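Local structure of aromatic-amino-acid:2-oxoglutarate transaminase (Candida albicans, 6HNV) at residues L288-K293 with V430-A435; Y43-H48 with L128-V133. The protein probably catalyses amino-group transfer from aromatic amino acids and 2-aminoadipate to 2-oxo acids, using pyridoxal 5'-phosphate as cofactor. All blocks are in the same frame, centred on the assembly; numbering follows the deposited sequence.

Contact 1. Residues L288-K293 with V430-A435; sequences LPKYEK and VIDPKA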
ATOM      1  N   LEU A 288     -16.859  -7.712 -25.402  1.00 39.90           N
ATOM      2  CA  LEU A 288     -17.008  -6.930 -26.656  1.00 42.59           C
ATOM      3  C   LEU A 288     -17.623  -7.835 -27.723  1.00 41.53           C
ATOM      4  O   LEU A 288     -17.186  -8.975 -27.891  1.00 40.72           O
ATOM      5  CB  LEU A 288     -15.636  -6.379 -27.057  1.00 44.78           C
ATOM      6  CG  LEU A 288     -14.920  -5.551 -25.975  1.00 46.06           C
ATOM      7  CD1 LEU A 288     -13.442  -5.350 -26.299  1.00 44.43           C
ATOM      8  CD2 LEU A 288     -15.582  -4.203 -25.777  1.00 44.06           C
ATOM      9  N   PRO A 289     -18.729  -7.407 -28.378  1.00 39.28           N
ATOM     10  CA  PRO A 289     -19.297  -8.153 -29.507  1.00 43.58           C
ATOM     11  C   PRO A 289     -18.311  -8.172 -30.682  1.00 41.28           C
ATOM     12  O   PRO A 289     -17.660  -7.176 -30.890  1.00 39.39           O
ATOM     13  CB  PRO A 289     -20.598  -7.401 -29.870  1.00 41.21           C
ATOM     14  CG  PRO A 289     -20.909  -6.592 -28.632  1.00 42.77           C
ATOM     15  CD  PRO A 289     -19.565  -6.257 -28.006  1.00 40.54           C
ATOM     16  N   LYS A 290     -18.215  -9.280 -31.418  1.00 46.01           N
ATOM     17  CA  LYS A 290     -17.227  -9.387 -32.529  1.00 52.55           C
ATOM     18  C   LYS A 290     -17.503  -8.274 -33.559  1.00 50.77           C
ATOM     19  O   LYS A 290     -18.656  -7.738 -33.605  1.00 50.11           O
ATOM     20  CB  LYS A 290     -17.168 -10.810 -33.101  1.00 54.10           C
ATOM     21  CG  LYS A 290     -18.247 -11.189 -34.100  1.00 57.91           C
ATOM     22  CD  LYS A 290     -18.080 -12.610 -34.617  1.00 64.51           C
ATOM     23  CE  LYS A 290     -19.083 -12.976 -35.695  1.00 72.72           C
ATOM     24  NZ  LYS A 290     -18.654 -12.526 -37.043  1.00 72.36           N
ATOM     25  N   TYR A 291     -16.461  -7.874 -34.298  1.00 47.28           N
ATOM     26  CA  TYR A 291     -16.450  -6.646 -35.144  1.00 49.26           C
ATOM     27  C   TYR A 291     -17.650  -6.598 -36.110  1.00 50.99           C
ATOM     28  O   TYR A 291     -17.983  -7.621 -36.742  1.00 45.54           O
ATOM     29  CB  TYR A 291     -15.136  -6.542 -35.926  1.00 46.05           C
ATOM     30  CG  TYR A 291     -15.102  -5.410 -36.921  1.00 43.40           C
ATOM     31  CD1 TYR A 291     -14.887  -4.099 -36.509  1.00 40.33           C
ATOM     32  CD2 TYR A 291     -15.271  -5.647 -38.275  1.00 42.77           C
ATOM     33  CE1 TYR A 291     -14.862  -3.045 -37.409  1.00 42.66           C
ATOM     34  CE2 TYR A 291     -15.241  -4.601 -39.191  1.00 47.18           C
ATOM     35  CZ  TYR A 291     -15.039  -3.298 -38.757  1.00 43.07           C
ATOM     36  OH  TYR A 291     -15.009  -2.278 -39.653  1.00 41.09           O
ATOM     37  N   GLU A 292     -18.272  -5.420 -36.204  1.00 58.54           N
ATOM     38  CA  GLU A 292     -19.251  -4.993 -37.242  1.00 66.34           C
ATOM     39  C   GLU A 292     -18.846  -3.584 -37.700  1.00 72.86           C
ATOM     40  O   GLU A 292     -18.345  -2.828 -36.829  1.00 67.65           O
ATOM     41  CB  GLU A 292     -20.667  -4.961 -36.655  1.00 72.71           C
ATOM     42  CG  GLU A 292     -21.395  -6.303 -36.638  1.00 74.46           C
ATOM     43  CD  GLU A 292     -22.909  -6.148 -36.723  1.00 74.72           C
ATOM     44  OE1 GLU A 292     -23.553  -6.048 -35.650  1.00 68.13           O
ATOM     45  OE2 GLU A 292     -23.436  -6.085 -37.866  1.00 66.82           O
ATOM     46  N   LYS A 293     -19.044  -3.234 -38.981  1.00 70.94           N
ATOM     47  CA  LYS A 293     -18.764  -1.869 -39.519  1.00 75.27           C
ATOM     48  C   LYS A 293     -19.597  -0.835 -38.753  1.00 80.62           C
ATOM     49  O   LYS A 293     -20.822  -0.842 -38.863  1.00 87.87           O
ATOM     50  CB  LYS A 293     -19.072  -1.822 -41.020  1.00 80.03           C
ATOM     51  CG  LYS A 293     -18.866  -0.469 -41.691  1.00 84.78           C
ATOM     52  CD  LYS A 293     -19.147  -0.490 -43.182  1.00 92.68           C
ATOM     53  CE  LYS A 293     -18.471   0.630 -43.946  1.00 94.96           C
ATOM     54  NZ  LYS A 293     -18.415   0.344 -45.400  1.00 95.81           N
ATOM     55  N   VAL A 430      -5.202  -7.221 -37.578  1.00 57.59           N
ATOM     56  CA  VAL A 430      -5.682  -6.977 -36.188  1.00 58.58           C
ATOM     57  C   VAL A 430      -6.449  -8.210 -35.747  1.00 57.51           C
ATOM     58  O   VAL A 430      -7.174  -8.784 -36.575  1.00 64.23           O
ATOM     59  CB  VAL A 430      -6.569  -5.727 -36.023  1.00 59.46           C
ATOM     60  CG1 VAL A 430      -5.759  -4.515 -35.618  1.00 66.26           C
ATOM     61  CG2 VAL A 430      -7.411  -5.427 -37.253  1.00 65.51           C
ATOM     62  N   ILE A 431      -6.263  -8.572 -34.482  1.00 59.31           N
ATOM     63  CA  ILE A 431      -7.102  -9.551 -33.744  1.00 59.24           C
ATOM     64  C   ILE A 431      -8.361  -8.807 -33.278  1.00 51.54           C
ATOM     65  O   ILE A 431      -8.245  -7.679 -32.747  1.00 46.14           O
ATOM     66  CB  ILE A 431      -6.304 -10.186 -32.586  1.00 63.22           C
ATOM     67  CG1 ILE A 431      -4.954 -10.748 -33.054  1.00 66.18           C
ATOM     68  CG2 ILE A 431      -7.129 -11.242 -31.871  1.00 68.53           C
ATOM     69  CD1 ILE A 431      -5.035 -11.770 -34.172  1.00 69.32           C
ATOM     70  N   ASP A 432      -9.520  -9.409 -33.523  1.00 46.93           N
ATOM     71  CA  ASP A 432     -10.790  -9.051 -32.848  1.00 47.98           C
ATOM     72  C   ASP A 432     -10.715  -9.550 -31.401  1.00 46.05           C
ATOM     73  O   ASP A 432     -10.889 -10.746 -31.150  1.00 36.36           O
ATOM     74  CB  ASP A 432     -11.996  -9.605 -33.608  1.00 46.00           C
ATOM     75  CG  ASP A 432     -13.243  -8.812 -33.322  1.00 43.65           C
ATOM     76  OD1 ASP A 432     -13.132  -7.932 -32.486  1.00 40.45           O
ATOM     77  OD2 ASP A 432     -14.300  -9.069 -33.958  1.00 45.76           O
ATOM     78  N   PRO A 433     -10.419  -8.654 -30.416  1.00 45.04           N
ATOM     79  CA  PRO A 433     -10.484  -9.001 -28.992  1.00 43.88           C
ATOM     80  C   PRO A 433     -11.938  -9.158 -28.536  1.00 41.54           C
ATOM     81  O   PRO A 433     -12.795  -8.526 -29.126  1.00 42.09           O
ATOM     82  CB  PRO A 433      -9.851  -7.794 -28.296  1.00 43.60           C
ATOM     83  CG  PRO A 433     -10.227  -6.654 -29.206  1.00 43.02           C
ATOM     84  CD  PRO A 433     -10.050  -7.241 -30.599  1.00 41.12           C
ATOM     85  N   LYS A 434     -12.162 -10.004 -27.534  1.00 41.91           N
ATOM     86  CA  LYS A 434     -13.503 -10.413 -27.044  1.00 39.63           C
ATOM     87  C   LYS A 434     -13.784  -9.692 -25.721  1.00 41.15           C
ATOM     88  O   LYS A 434     -14.942  -9.736 -25.245  1.00 41.53           O
ATOM     89  CB  LYS A 434     -13.548 -11.935 -26.857  1.00 44.56           C
ATOM     90  CG  LYS A 434     -13.562 -12.785 -28.127  1.00 45.02           C
ATOM     91  CD  LYS A 434     -13.272 -14.263 -27.834  1.00 46.70           C
ATOM     92  CE  LYS A 434     -13.319 -15.193 -29.033  1.00 44.71           C
ATOM     93  NZ  LYS A 434     -12.323 -14.832 -30.069  1.00 43.55           N
ATOM     94  N   ALA A 435     -12.770  -9.047 -25.132  1.00 39.39           N
ATOM     95  CA  ALA A 435     -12.939  -8.236 -23.905  1.00 39.31           C
ATOM     96  C   ALA A 435     -11.751  -7.294 -23.731  1.00 40.01           C
ATOM     97  O   ALA A 435     -10.665  -7.592 -24.297  1.00 37.60           O
ATOM     98  CB  ALA A 435     -13.093  -9.124 -22.704  1.00 40.76           C
TER
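With CG of D432 lying opposite its backbone N (chi1 -156°), the carboxylate reaches across to Y291, while CG of L288, turned away from its own carbonyl carbon (chi1 -55°), brings the methyl CD1 over the backbone of A435. The segments join the two domains of a fold type I pyridoxal-phosphate enzyme: 288-293 follows strand 276-280 of the large mixed sheet, and 430-435 leads out of strand 428-430 toward strand 438-443 of the smaller antiparallel sheet. OD2 of D432 accepts a nearly straight hydrogen bond (165°) from N of Y291, modelled at 2.5 Å, a doubtful length. CB of Y291 also borders OD2, at 3.3 Å. Aspartate suits this place because its second oxygen, OD1, forms a salt bridge with K410 of helix 392-418, whose NZ is also hydrogen-bonded to P289 O; one lysine thus serves both segments. D432 touches bound bicine as well. The ring of Y291 packs edge-to-face with F418 of the same helix. L288 is buried and suitably apolar: its CD1 lies 3.6 Å from C of A435, and its CG 3.9 Å from CA of A435. Beside this packing, N of L288 donates to O of K434 at 2.8 Å.

Contact 2. Residues Y43-H48 with L128-V133; sequences YGMPNH and LQYAAV. With PPY (3-phenylpyruvic acid), chain G; PHE (phenylalanine), chain F; PLP (pyridoxal-5'-phosphate), chain H.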
ATOM      1  N   TYR A  43      -4.856   1.709  22.997  1.00 60.72           N
ATOM      2  CA  TYR A  43      -4.414   1.876  21.589  1.00 65.27           C
ATOM      3  C   TYR A  43      -4.090   3.348  21.295  1.00 57.02           C
ATOM      4  O   TYR A  43      -4.789   4.244  21.809  1.00 62.65           O
ATOM      5  CB  TYR A  43      -5.453   1.255  20.657  1.00 78.39           C
ATOM      6  CG  TYR A  43      -5.615  -0.228  20.864  1.00 97.80           C
ATOM      7  CD1 TYR A  43      -4.511  -1.072  20.856  1.00109.45           C
ATOM      8  CD2 TYR A  43      -6.863  -0.790  21.094  1.00111.59           C
ATOM      9  CE1 TYR A  43      -4.642  -2.438  21.055  1.00120.21           C
ATOM     10  CE2 TYR A  43      -7.012  -2.156  21.289  1.00123.89           C
ATOM     11  CZ  TYR A  43      -5.897  -2.984  21.267  1.00129.70           C
ATOM     12  OH  TYR A  43      -6.018  -4.334  21.455  1.00127.91           O
ATOM     13  N   GLY A  44      -3.018   3.559  20.516  1.00 54.82           N
ATOM     14  CA  GLY A  44      -2.533   4.848  19.975  1.00 54.55           C
ATOM     15  C   GLY A  44      -3.343   5.298  18.773  1.00 52.90           C
ATOM     16  O   GLY A  44      -2.745   5.534  17.702  1.00 60.48           O
ATOM     17  N   MET A  45      -4.656   5.421  18.980  1.00 53.75           N
ATOM     18  CA  MET A  45      -5.697   5.836  18.005  1.00 58.32           C
ATOM     19  C   MET A  45      -6.224   7.217  18.417  1.00 56.74           C
ATOM     20  O   MET A  45      -6.897   7.332  19.436  1.00 52.62           O
ATOM     21  CB  MET A  45      -6.868   4.836  18.010  1.00 61.69           C
ATOM     22  CG  MET A  45      -6.530   3.414  17.540  1.00 61.86           C
ATOM     23  SD  MET A  45      -7.711   2.154  18.129  1.00 67.32           S
ATOM     24  CE  MET A  45      -8.385   1.502  16.596  1.00 71.50           C
ATOM     25  N   PRO A  46      -5.949   8.311  17.667  1.00 54.79           N
ATOM     26  CA  PRO A  46      -6.638   9.579  17.909  1.00 56.92           C
ATOM     27  C   PRO A  46      -8.170   9.387  17.896  1.00 55.66           C
ATOM     28  O   PRO A  46      -8.661   8.721  17.004  1.00 55.26           O
ATOM     29  CB  PRO A  46      -6.189  10.478  16.738  1.00 59.56           C
ATOM     30  CG  PRO A  46      -4.883   9.870  16.246  1.00 59.68           C
ATOM     31  CD  PRO A  46      -4.975   8.389  16.566  1.00 57.21           C
ATOM     32  N   ASN A  47      -8.893   9.943  18.875  1.00 47.76           N
ATOM     33  CA  ASN A  47     -10.379  10.042  18.825  1.00 47.74           C
ATOM     34  C   ASN A  47     -10.757  10.754  17.519  1.00 46.15           C
ATOM     35  O   ASN A  47     -10.057  11.720  17.177  1.00 43.96           O
ATOM     36  CB  ASN A  47     -10.938  10.775  20.049  1.00 47.41           C
ATOM     37  CG  ASN A  47     -12.439  10.653  20.194  1.00 48.78           C
ATOM     38  OD1 ASN A  47     -13.171  11.559  19.784  1.00 50.09           O
ATOM     39  ND2 ASN A  47     -12.904   9.547  20.769  1.00 42.84           N
ATOM     40  N   HIS A  48     -11.810  10.313  16.817  1.00 43.07           N
ATOM     41  CA  HIS A  48     -12.274  10.931  15.543  1.00 42.84           C
ATOM     42  C   HIS A  48     -12.374  12.463  15.696  1.00 43.06           C
ATOM     43  O   HIS A  48     -12.073  13.192  14.736  1.00 45.57           O
ATOM     44  CB  HIS A  48     -13.572  10.275  15.044  1.00 43.56           C
ATOM     45  CG  HIS A  48     -14.746  10.421  15.961  1.00 50.81           C
ATOM     46  ND1 HIS A  48     -15.391  11.637  16.173  1.00 50.60           N
ATOM     47  CD2 HIS A  48     -15.410   9.513  16.712  1.00 50.54           C
ATOM     48  CE1 HIS A  48     -16.386  11.473  17.020  1.00 51.79           C
ATOM     49  NE2 HIS A  48     -16.420  10.174  17.364  1.00 54.06           N
ATOM     50  N   LEU A 128     -11.773   6.847   8.668  1.00 42.00           N
ATOM     51  CA  LEU A 128     -10.534   7.649   8.873  1.00 38.29           C
ATOM     52  C   LEU A 128      -9.778   7.118  10.115  1.00 38.25           C
ATOM     53  O   LEU A 128      -8.799   7.739  10.498  1.00 46.16           O
ATOM     54  CB  LEU A 128     -10.888   9.141   9.004  1.00 36.71           C
ATOM     55  CG  LEU A 128     -11.209   9.936   7.732  1.00 35.62           C
ATOM     56  CD1 LEU A 128     -11.341  11.429   8.032  1.00 33.11           C
ATOM     57  CD2 LEU A 128     -10.150   9.745   6.667  1.00 38.47           C
ATOM     58  N   GLN A 129     -10.150   5.962  10.671  1.00 38.95           N
ATOM     59  CA  GLN A 129      -9.528   5.343  11.882  1.00 40.71           C
ATOM     60  C   GLN A 129      -8.806   4.031  11.533  1.00 38.15           C
ATOM     61  O   GLN A 129      -9.264   3.325  10.616  1.00 35.30           O
ATOM     62  CB  GLN A 129     -10.601   5.052  12.947  1.00 40.95           C
ATOM     63  CG  GLN A 129     -10.067   4.398  14.221  1.00 42.75           C
ATOM     64  CD  GLN A 129      -9.104   5.283  14.982  1.00 47.45           C
ATOM     65  OE1 GLN A 129      -7.903   5.386  14.661  1.00 40.18           O
ATOM     66  NE2 GLN A 129      -9.639   5.939  16.004  1.00 46.00           N
ATOM     67  N   TYR A 130      -7.758   3.682  12.289  1.00 40.53           N
ATOM     68  CA  TYR A 130      -7.097   2.353  12.208  1.00 44.91           C
ATOM     69  C   TYR A 130      -8.185   1.322  11.933  1.00 42.42           C
ATOM     70  O   TYR A 130      -9.229   1.383  12.588  1.00 49.82           O
ATOM     71  CB  TYR A 130      -6.313   2.009  13.476  1.00 41.96           C
ATOM     72  CG  TYR A 130      -4.972   2.675  13.498  1.00 43.40           C
ATOM     73  CD1 TYR A 130      -3.974   2.295  12.621  1.00 50.39           C
ATOM     74  CD2 TYR A 130      -4.711   3.730  14.353  1.00 47.59           C
ATOM     75  CE1 TYR A 130      -2.741   2.937  12.612  1.00 51.64           C
ATOM     76  CE2 TYR A 130      -3.485   4.374  14.370  1.00 45.76           C
ATOM     77  CZ  TYR A 130      -2.495   3.986  13.489  1.00 48.30           C
ATOM     78  OH  TYR A 130      -1.302   4.650  13.512  1.00 48.87           O
ATOM     79  N   ALA A 131      -7.973   0.465  10.943  1.00 43.73           N
ATOM     80  CA  ALA A 131      -8.974  -0.527  10.491  1.00 43.32           C
ATOM     81  C   ALA A 131      -8.290  -1.869  10.221  1.00 41.17           C
ATOM     82  O   ALA A 131      -7.050  -1.884   9.981  1.00 41.72           O
ATOM     83  CB  ALA A 131      -9.686   0.006   9.269  1.00 47.30           C
ATOM     84  N   ALA A 132      -9.074  -2.948  10.243  1.00 39.31           N
ATOM     85  CA  ALA A 132      -8.604  -4.321   9.951  1.00 39.49           C
ATOM     86  C   ALA A 132      -7.887  -4.306   8.595  1.00 38.73           C
ATOM     87  O   ALA A 132      -8.347  -3.597   7.684  1.00 37.30           O
ATOM     88  CB  ALA A 132      -9.756  -5.294   9.988  1.00 38.74           C
ATOM     89  N   VAL A 133      -6.766  -5.012   8.497  1.00 37.84           N
ATOM     90  CA  VAL A 133      -5.864  -4.924   7.323  1.00 38.15           C
ATOM     91  C   VAL A 133      -6.532  -5.639   6.150  1.00 39.04           C
ATOM     92  O   VAL A 133      -6.136  -5.365   5.009  1.00 43.61           O
ATOM     93  CB  VAL A 133      -4.459  -5.483   7.630  1.00 42.96           C
ATOM     94  CG1 VAL A 133      -4.449  -6.973   7.954  1.00 43.86           C
ATOM     95  CG2 VAL A 133      -3.495  -5.192   6.487  1.00 46.36           C
TER
HETATM   96  C1  PPY G 605      -2.106  -0.714  11.205  0.50 75.77           C
HETATM   97  O1  PPY G 605      -1.988  -0.811   9.976  0.50 75.60           O
HETATM   98  O2  PPY G 605      -3.164  -0.975  11.795  0.50 76.62           O
HETATM   99  C2  PPY G 605      -1.062  -0.307  11.889  0.50 75.60           C
HETATM  100  O3  PPY G 605      -0.252   0.397  11.299  0.50 70.07           O
HETATM  101  C3  PPY G 605      -0.720  -0.795  13.301  0.50 75.26           C
HETATM  102  C1' PPY G 605      -1.200  -0.011  14.500  0.50 75.65           C
HETATM  103  C2' PPY G 605      -0.489   1.088  14.961  0.50 72.86           C
HETATM  104  C3' PPY G 605      -0.912   1.784  16.083  0.50 73.61           C
HETATM  105  C4' PPY G 605      -2.031   1.377  16.771  0.50 76.01           C
HETATM  106  C5' PPY G 605      -2.731   0.274  16.344  0.50 77.15           C
HETATM  107  C6' PPY G 605      -2.310  -0.425  15.223  0.50 77.38           C
HETATM  108  N   PHE F 604      -4.882  -1.993  12.668  0.50 78.14           N
HETATM  109  CA  PHE F 604      -3.553  -1.326  12.622  0.50 78.20           C
HETATM  110  C   PHE F 604      -2.902  -1.675  11.273  0.50 79.32           C
HETATM  111  O   PHE F 604      -3.422  -2.517  10.520  0.50 75.69           O
HETATM  112  CB  PHE F 604      -2.727  -1.733  13.851  0.50 79.28           C
HETATM  113  CG  PHE F 604      -2.097  -0.602  14.634  0.50 79.57           C
HETATM  114  CD1 PHE F 604      -0.864  -0.078  14.270  0.50 76.57           C
HETATM  115  CD2 PHE F 604      -2.725  -0.076  15.755  0.50 79.92           C
HETATM  116  CE1 PHE F 604      -0.287   0.957  14.990  0.50 74.94           C
HETATM  117  CE2 PHE F 604      -2.144   0.958  16.475  0.50 79.64           C
HETATM  118  CZ  PHE F 604      -0.926   1.472  16.093  0.50 76.50           C
HETATM  119  OXT PHE F 604      -1.862  -1.136  10.874  0.50 77.18           O
HETATM  120  N1  PLP H 601       5.342   4.032  14.774  1.00 46.90           N
HETATM  121  C2  PLP H 601       5.100   4.514  15.990  1.00 47.47           C
HETATM  122  C2A PLP H 601       6.273   4.796  16.870  1.00 46.59           C
HETATM  123  C3  PLP H 601       3.776   4.750  16.430  1.00 46.80           C
HETATM  124  O3  PLP H 601       3.583   5.221  17.675  1.00 46.60           O
HETATM  125  C4  PLP H 601       2.694   4.493  15.573  1.00 50.34           C
HETATM  126  C4A PLP H 601       1.305   4.741  16.018  1.00 54.09           C
HETATM  127  C5  PLP H 601       2.997   3.971  14.303  1.00 49.73           C
HETATM  128  C6  PLP H 601       4.306   3.768  13.953  1.00 49.82           C
HETATM  129  C5A PLP H 601       1.939   3.628  13.312  1.00 48.10           C
HETATM  130  O4P PLP H 601       2.179   4.394  12.099  1.00 44.22           O
HETATM  131  P   PLP H 601       1.141   4.077  10.942  1.00 43.47           P
HETATM  132  O1P PLP H 601       1.593   2.717  10.398  1.00 44.21           O
HETATM  133  O2P PLP H 601       1.214   5.219   9.953  1.00 40.83           O
HETATM  134  O3P PLP H 601      -0.161   4.043  11.666  1.00 39.94           O
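M45 packs obliquely against Y130, with M45 CG 3.7 Å from Y130 CD2. The methyl M45 CE lies 3.8 Å from Y130 CB; a flexible, apolar methionine can follow the aromatic outline in this way. Tyrosine suits position 130 because its flat ring offers a face to the aromatic ligand and its hydroxyl points toward the phosphate. Phenylalanine and 3-phenylpyruvic acid overlap over that face, so they are alternative occupants. O3P of pyridoxal phosphate lies at the ring's edge, in its plane, doubtfully close to OH. As in aspartate aminotransferase, this tyrosine extends to a cofactor held mainly by the second subunit. Next outward, Q129, the preceding residue, bends at chi2 (64°) and uses both ends of its amide. NE2 donates to O of P46 at 3.1 Å, tilted from the carbonyl plane, and OE1 takes N of Y130 at 2.9 Å on an in-plane lone pair, steadying the backbone that presents the tyrosine. An inverse gamma turn centred on G44 shapes the partner loop. P46 packs on Y406 of the second subunit. Within the chain, 43-48 runs between strands 39-40 and 53-60; the loop 128-133 lies between helices 124-127 and 137-151, with V133 packed on helix 356-369.

In the fold
Contacts 1 and 2 do not touch: their centres are about 48 Å apart, their nearest atoms about 29 Å, and they lie on opposite sides of the chain's centre, contact 2 closing before contact 1 opens along the sequence. Contact 2 forms part of an active-site wall directly, because Y130 and A131 border the ligand in a site whose cofactor is bound by Y283, N252 and S340 of the second subunit. Contact 1 lies near the cofactor site that its own chain's Y283 helps form: the side chain of A435 is about 6 Å from that of Y283 and about 11 Å from a bound pyridoxal phosphate. In the dimer, contact 1 of one subunit and contact 2 of the other probably flank the same cofactor, contact 2 touching it and contact 1 lying further out.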